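PDB 2QRD: SNF1-like protein kinase ssp2 from Schizosaccharomyces pombe, which is probably the catalytic alpha subunit of the fission yeast AMP-activated protein kinase, phosphorylating serine and threonine residues of target proteins, here represented by its C-terminal adenylate-sensor region. Local coordinates for residues 31-36 / 128-133; 37-42 / 60-65. All coordinates share one frame; numbering follows the deposited sequence.

Overall arrangement
Both contacts belong to one KA1-like alpha/beta unit, in which helices 23-37 and 123-136 lie on an antiparallel sheet. Contact 1 (31-36 with 128-133) joins the two helices; contact 2 (37-42 with 60-65) pairs the short strand, outermost within this chain, that follows helix 23-37 with strand 57-63. Their centres are about 10 Å apart, and Leu34 and Trp62 touch between them. Each is partly buried, with an apolar side turned to the helix-sheet core and a polar, more exposed one. Contact 1 relies on aliphatic packing and one weak hydrogen bond, whereas contact 2 relies on paired backbone bonds, a tryptophan face and a water.

Contact 1 (31-36 / 128-133); sequences YRALQR and AMLVCK
Lys133 sets its CD over the guanidinium of Arg36, 3.8 Å above the plane and over its centre. The two side chains cross obliquely. The Lys133 chain is bent at chi2 (-46°), which brings CD over the arginine group; CE continues to the backbone carbonyl of Arg36. At the edge of the same guanidinium, and in its plane, NH2 of Arg36 meets the carbonyl O of Lys133 at 2.8 Å, but the N-H...O angle of 127° makes this a weak hydrogen bond. NH2 also bonds to Ser136 OG, and that hydroxyl is in turn hydrogen-bonded to Cys132 O, one helical turn back.

Deeper in, the backbones come nearest at Ala33 and Lys133. Ala33 CB lies 3.7 Å from Lys133 CB and 3.8 Å from Leu130 CD2, while its carbonyl O lies against CB and CG of the lysine. Leu34 CD2 comes to 4.3 Å from Leu130 CG, and both leucines also pack on Trp62 of strand 57-63, so this side of the contact closes onto the sheet. The helix axes approach to 8.6 Å with their directions 122° apart, and the small Ala33 side chain suits this spacing.

The two basic residues thus meet through the aliphatic part of the lysine and through guanidinium-to-carbonyl bonding, with no opposite charge between them. Arg36 NH1 and Lys133 NZ are 4.4 Å apart, a proximity of like charges that probably costs some energy, offset in part by the NH2 bonds in the last turn of helix 123-136, whose carbonyl end would probably help to stabilise the positive charge.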
loop_
_atom_site.group_PDB
_atom_site.type_symbol
_atom_site.label_atom_id
_atom_site.label_comp_id
_atom_site.label_asym_id
_atom_site.label_seq_id
_atom_site.Cartn_x
_atom_site.Cartn_y
_atom_site.Cartn_z
ATOM N N TYR A 31 29.208 -15.157 0.130
ATOM C CA TYR A 31 29.483 -15.849 1.396
ATOM C C TYR A 31 29.936 -14.879 2.461
ATOM O O TYR A 31 29.599 -15.015 3.633
ATOM C CB TYR A 31 30.552 -16.924 1.213
ATOM C CG TYR A 31 30.018 -18.291 0.838
ATOM C CD1 TYR A 31 30.406 -18.905 -0.346
ATOM C CD2 TYR A 31 29.130 -18.979 1.672
ATOM C CE1 TYR A 31 29.933 -20.189 -0.688
ATOM C CE2 TYR A 31 28.638 -20.257 1.323
ATOM C CZ TYR A 31 29.059 -20.854 0.151
ATOM O OH TYR A 31 28.586 -22.099 -0.211
ATOM N N ARG A 32 30.707 -13.888 2.045
ATOM C CA ARG A 32 31.167 -12.865 2.967
ATOM C C ARG A 32 30.006 -12.009 3.482
ATOM O O ARG A 32 29.911 -11.754 4.679
ATOM C CB ARG A 32 32.296 -12.029 2.344
ATOM C CG ARG A 32 33.639 -12.729 2.407
ATOM C CD ARG A 32 34.758 -11.919 1.762
ATOM N NE ARG A 32 36.084 -12.446 2.121
ATOM C CZ ARG A 32 37.192 -12.284 1.399
ATOM N NH1 ARG A 32 37.134 -11.620 0.246
ATOM N NH2 ARG A 32 38.354 -12.802 1.814
ATOM N N ALA A 33 29.128 -11.598 2.575
ATOM C CA ALA A 33 27.882 -10.899 2.915
ATOM C C ALA A 33 26.929 -11.707 3.847
ATOM O O ALA A 33 26.368 -11.146 4.789
ATOM C CB ALA A 33 27.160 -10.538 1.648
ATOM N N LEU A 34 26.734 -13.003 3.564
ATOM C CA LEU A 34 25.965 -13.904 4.431
ATOM C C LEU A 34 26.550 -13.954 5.840
ATOM O O LEU A 34 25.818 -13.903 6.823
ATOM C CB LEU A 34 25.898 -15.319 3.839
ATOM C CG LEU A 34 25.053 -15.540 2.566
ATOM C CD1 LEU A 34 25.293 -16.960 2.023
ATOM C CD2 LEU A 34 23.573 -15.329 2.807
ATOM N N GLN A 35 27.875 -14.003 5.931
ATOM C CA GLN A 35 28.545 -14.103 7.205
ATOM C C GLN A 35 28.464 -12.794 7.999
ATOM O O GLN A 35 28.370 -12.829 9.239
ATOM C CB GLN A 35 30.000 -14.540 7.022
ATOM C CG GLN A 35 30.770 -14.580 8.317
ATOM C CD GLN A 35 32.251 -14.573 8.122
ATOM O OE1 GLN A 35 32.904 -15.600 8.277
ATOM N NE2 GLN A 35 32.806 -13.406 7.800
ATOM N N ARG A 36 28.521 -11.653 7.308
ATOM C CA ARG A 36 28.347 -10.357 7.988
ATOM C C ARG A 36 26.916 -10.167 8.480
ATOM O O ARG A 36 26.696 -9.604 9.549
ATOM C CB ARG A 36 28.739 -9.180 7.103
ATOM C CG ARG A 36 30.214 -8.931 7.023
ATOM C CD ARG A 36 30.470 -7.467 6.755
ATOM N NE ARG A 36 29.901 -7.032 5.478
ATOM C CZ ARG A 36 29.593 -5.770 5.177
ATOM N NH1 ARG A 36 29.782 -4.781 6.059
ATOM N NH2 ARG A 36 29.100 -5.492 3.979
ATOM N N ALA A 128 16.761 -7.531 2.341
ATOM C CA ALA A 128 17.264 -6.165 2.446
ATOM C C ALA A 128 18.575 -6.125 3.225
ATOM O O ALA A 128 19.488 -5.387 2.861
ATOM C CB ALA A 128 16.207 -5.233 3.073
ATOM N N MET A 129 18.655 -6.906 4.299
ATOM C CA MET A 129 19.882 -7.143 5.060
ATOM C C MET A 129 21.026 -7.693 4.165
ATOM O O MET A 129 22.131 -7.138 4.141
ATOM C CB MET A 129 19.564 -8.102 6.239
ATOM C CG MET A 129 20.420 -7.934 7.499
ATOM S SD MET A 129 19.844 -8.808 9.034
ATOM C CE MET A 129 18.054 -8.446 8.990
ATOM N N LEU A 130 20.745 -8.772 3.441
ATOM C CA LEU A 130 21.703 -9.323 2.488
ATOM C C LEU A 130 22.179 -8.257 1.504
ATOM O O LEU A 130 23.380 -8.069 1.310
ATOM C CB LEU A 130 21.087 -10.501 1.730
ATOM C CG LEU A 130 22.050 -11.608 1.297
ATOM C CD1 LEU A 130 21.563 -12.275 0.021
ATOM C CD2 LEU A 130 23.456 -11.056 1.115
ATOM N N VAL A 131 21.227 -7.565 0.888
ATOM C CA VAL A 131 21.532 -6.556 -0.111
ATOM C C VAL A 131 22.436 -5.470 0.451
ATOM O O VAL A 131 23.396 -5.081 -0.204
ATOM C CB VAL A 131 20.242 -5.980 -0.777
ATOM C CG1 VAL A 131 20.539 -4.737 -1.547
ATOM C CG2 VAL A 131 19.610 -7.030 -1.703
ATOM N N CYS A 132 22.183 -5.028 1.681
ATOM C CA CYS A 132 23.043 -4.018 2.305
ATOM C C CYS A 132 24.468 -4.494 2.562
ATOM O O CYS A 132 25.409 -3.708 2.491
ATOM C CB CYS A 132 22.415 -3.477 3.585
ATOM S SG CYS A 132 20.964 -2.472 3.178
ATOM N N LYS A 133 24.617 -5.779 2.861
ATOM C CA LYS A 133 25.923 -6.374 3.070
ATOM C C LYS A 133 26.626 -6.509 1.724
ATOM O O LYS A 133 27.785 -6.166 1.610
ATOM C CB LYS A 133 25.793 -7.747 3.745
ATOM C CG LYS A 133 25.231 -7.721 5.160
ATOM C CD LYS A 133 25.907 -6.622 5.980
ATOM C CE LYS A 133 25.381 -6.606 7.399
ATOM N NZ LYS A 133 25.988 -5.499 8.104
#

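Contact 2 (37-42 / 60-65); sequences AGAQFT and SRWEIP
Ala39 presses its CB onto the indole face of Trp62, a CH-pi contact 3.7 Å from the centroid of the five-membered ring and 15° off its normal. Ala37 CB reaches the far end of the indole, 3.5 Å from CZ3. CG of Trp62 stands anti to the carbonyl carbon (chi1 -59°). NE1 donates to Ser60 OG, two residues back on the same strand, at 2.9 Å. That hydroxyl also bonds to Ile78 O of the adjoining strand 74-84. An alanine in place of Trp62 would probably leave a gap beneath Ala37 and Ala39 and deprive Ser60 OG of its indole donor.

Gln40 and Arg61 form an antiparallel hydrogen-bonded pair. Gln40 N donates to Arg61 O at 2.8 Å, nearly straight at 175° and in the carbonyl plane; Arg61 N returns a bond to Gln40 O at 2.6 Å, its donor tilted from the carbonyl plane. Gln40 O also receives a CA-H...O contact from Ser60. The two side chains run side by side in the same direction, amide and guanidinium planes almost perpendicular. One water links them: it donates to Gln40 OE1 at 3.0 Å, accepts from Arg61 NE in the guanidinium plane, and donates weakly to Arg61 O. The guanidinium also makes a cation-pi contact with Tyr75.

Gly38, with positive phi, is the C-prime residue of a Schellman motif: its N bonds to Gln35 O, while Ala39 N bonds to Leu34 O. After this turn and Ala39 the chain enters strand 40-41, whose Phe41 makes backbone hydrogen bonds to the SPCC1919.03c protein chain. A Schellman-capped helix turning into an antiparallel strand, with a tryptophan of the sheet packed under the turn, fits the helix-on-sheet layout of a KA1-like domain.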
loop_
_atom_site.group_PDB
_atom_site.type_symbol
_atom_site.label_atom_id
_atom_site.label_comp_id
_atom_site.label_asym_id
_atom_site.label_seq_id
_atom_site.Cartn_x
_atom_site.Cartn_y
_atom_site.Cartn_z
ATOM N N ALA A 37 25.946 -10.660 7.711
ATOM C CA ALA A 37 24.542 -10.579 8.118
ATOM C C ALA A 37 24.202 -11.546 9.258
ATOM O O ALA A 37 23.141 -11.439 9.871
ATOM C CB ALA A 37 23.617 -10.783 6.922
ATOM N N GLY A 38 25.128 -12.456 9.556
ATOM C CA GLY A 38 24.947 -13.485 10.579
ATOM C C GLY A 38 24.276 -14.786 10.137
ATOM O O GLY A 38 23.977 -15.626 10.971
ATOM N N ALA A 39 24.024 -14.947 8.839
ATOM C CA ALA A 39 23.376 -16.144 8.318
ATOM C C ALA A 39 24.313 -17.347 8.441
ATOM O O ALA A 39 25.517 -17.180 8.607
ATOM C CB ALA A 39 22.950 -15.939 6.858
ATOM N N GLN A 40 23.744 -18.547 8.390
ATOM C CA GLN A 40 24.521 -19.784 8.285
ATOM C C GLN A 40 24.155 -20.407 6.967
ATOM O O GLN A 40 23.091 -20.155 6.448
ATOM C CB GLN A 40 24.222 -20.743 9.427
ATOM C CG GLN A 40 25.259 -20.665 10.473
ATOM C CD GLN A 40 24.720 -20.721 11.889
ATOM O OE1 GLN A 40 24.142 -19.742 12.387
ATOM N NE2 GLN A 40 24.929 -21.834 12.549
ATOM N N PHE A 41 25.057 -21.222 6.441
ATOM C CA PHE A 41 25.002 -21.608 5.046
ATOM C C PHE A 41 25.652 -22.969 4.791
ATOM O O PHE A 41 26.530 -23.434 5.556
ATOM C CB PHE A 41 25.636 -20.501 4.176
ATOM C CG PHE A 41 26.898 -19.886 4.776
ATOM C CD1 PHE A 41 28.119 -20.551 4.702
ATOM C CD2 PHE A 41 26.858 -18.641 5.427
ATOM C CE1 PHE A 41 29.263 -19.993 5.239
ATOM C CE2 PHE A 41 28.013 -18.084 5.970
ATOM C CZ PHE A 41 29.207 -18.766 5.874
ATOM N N THR A 42 25.176 -23.646 3.748
ATOM C CA THR A 42 25.864 -24.819 3.256
ATOM C C THR A 42 27.082 -24.329 2.483
ATOM O O THR A 42 27.220 -23.133 2.196
ATOM C CB THR A 42 24.999 -25.661 2.313
ATOM O OG1 THR A 42 24.628 -24.862 1.185
ATOM C CG2 THR A 42 23.769 -26.223 3.029
ATOM N N SER A 60 20.774 -21.184 3.013
ATOM C CA SER A 60 21.153 -20.385 4.168
ATOM C C SER A 60 20.056 -20.430 5.229
ATOM O O SER A 60 18.859 -20.546 4.916
ATOM C CB SER A 60 21.474 -18.935 3.762
ATOM O OG SER A 60 20.318 -18.296 3.250
ATOM N N ARG A 61 20.476 -20.383 6.481
ATOM C CA ARG A 61 19.555 -20.269 7.597
ATOM C C ARG A 61 19.837 -18.968 8.350
ATOM O O ARG A 61 20.997 -18.634 8.623
ATOM C CB ARG A 61 19.679 -21.480 8.517
ATOM C CG ARG A 61 18.516 -21.628 9.445
ATOM C CD ARG A 61 18.715 -22.813 10.344
ATOM N NE ARG A 61 19.992 -22.716 11.037
ATOM C CZ ARG A 61 20.604 -23.735 11.614
ATOM N NH1 ARG A 61 20.029 -24.930 11.582
ATOM N NH2 ARG A 61 21.785 -23.557 12.215
ATOM N N TRP A 62 18.768 -18.254 8.677
ATOM C CA TRP A 62 18.836 -16.937 9.319
ATOM C C TRP A 62 17.969 -16.957 10.574
ATOM O O TRP A 62 16.781 -17.365 10.528
ATOM C CB TRP A 62 18.255 -15.860 8.396
ATOM C CG TRP A 62 18.900 -15.675 7.030
ATOM C CD1 TRP A 62 18.934 -16.568 5.972
ATOM C CD2 TRP A 62 19.543 -14.491 6.561
ATOM N NE1 TRP A 62 19.597 -16.012 4.894
ATOM C CE2 TRP A 62 19.967 -14.736 5.224
ATOM C CE3 TRP A 62 19.817 -13.248 7.147
ATOM C CZ2 TRP A 62 20.650 -13.784 4.468
ATOM C CZ3 TRP A 62 20.490 -12.284 6.386
ATOM C CH2 TRP A 62 20.912 -12.565 5.065
ATOM N N GLU A 63 18.546 -16.524 11.696
ATOM C CA GLU A 63 17.757 -16.310 12.907
ATOM C C GLU A 63 16.858 -15.093 12.652
ATOM O O GLU A 63 17.285 -14.135 12.018
ATOM C CB GLU A 63 18.642 -16.180 14.177
ATOM C CG GLU A 63 19.381 -17.500 14.564
ATOM C CD GLU A 63 19.476 -17.823 16.102
ATOM O OE1 GLU A 63 20.361 -17.271 16.821
ATOM O OE2 GLU A 63 18.700 -18.704 16.586
ATOM N N ILE A 64 15.599 -15.146 13.055
ATOM C CA ILE A 64 14.725 -13.996 12.806
ATOM C C ILE A 64 14.865 -13.032 13.966
ATOM O O ILE A 64 14.572 -13.389 15.093
ATOM C CB ILE A 64 13.227 -14.394 12.489
ATOM C CG1 ILE A 64 13.146 -15.325 11.271
ATOM C CG2 ILE A 64 12.382 -13.164 12.217
ATOM C CD1 ILE A 64 11.880 -16.130 11.178
ATOM N N PRO A 65 15.344 -11.803 13.700
ATOM C CA PRO A 65 15.618 -10.868 14.789
ATOM C C PRO A 65 14.488 -10.674 15.784
ATOM O O PRO A 65 14.734 -10.724 16.990
ATOM C CB PRO A 65 15.938 -9.563 14.058
ATOM C CG PRO A 65 16.531 -10.020 12.759
ATOM C CD PRO A 65 15.681 -11.215 12.388
HETATM O O HOH W 1 21.167 -19.870 11.784
#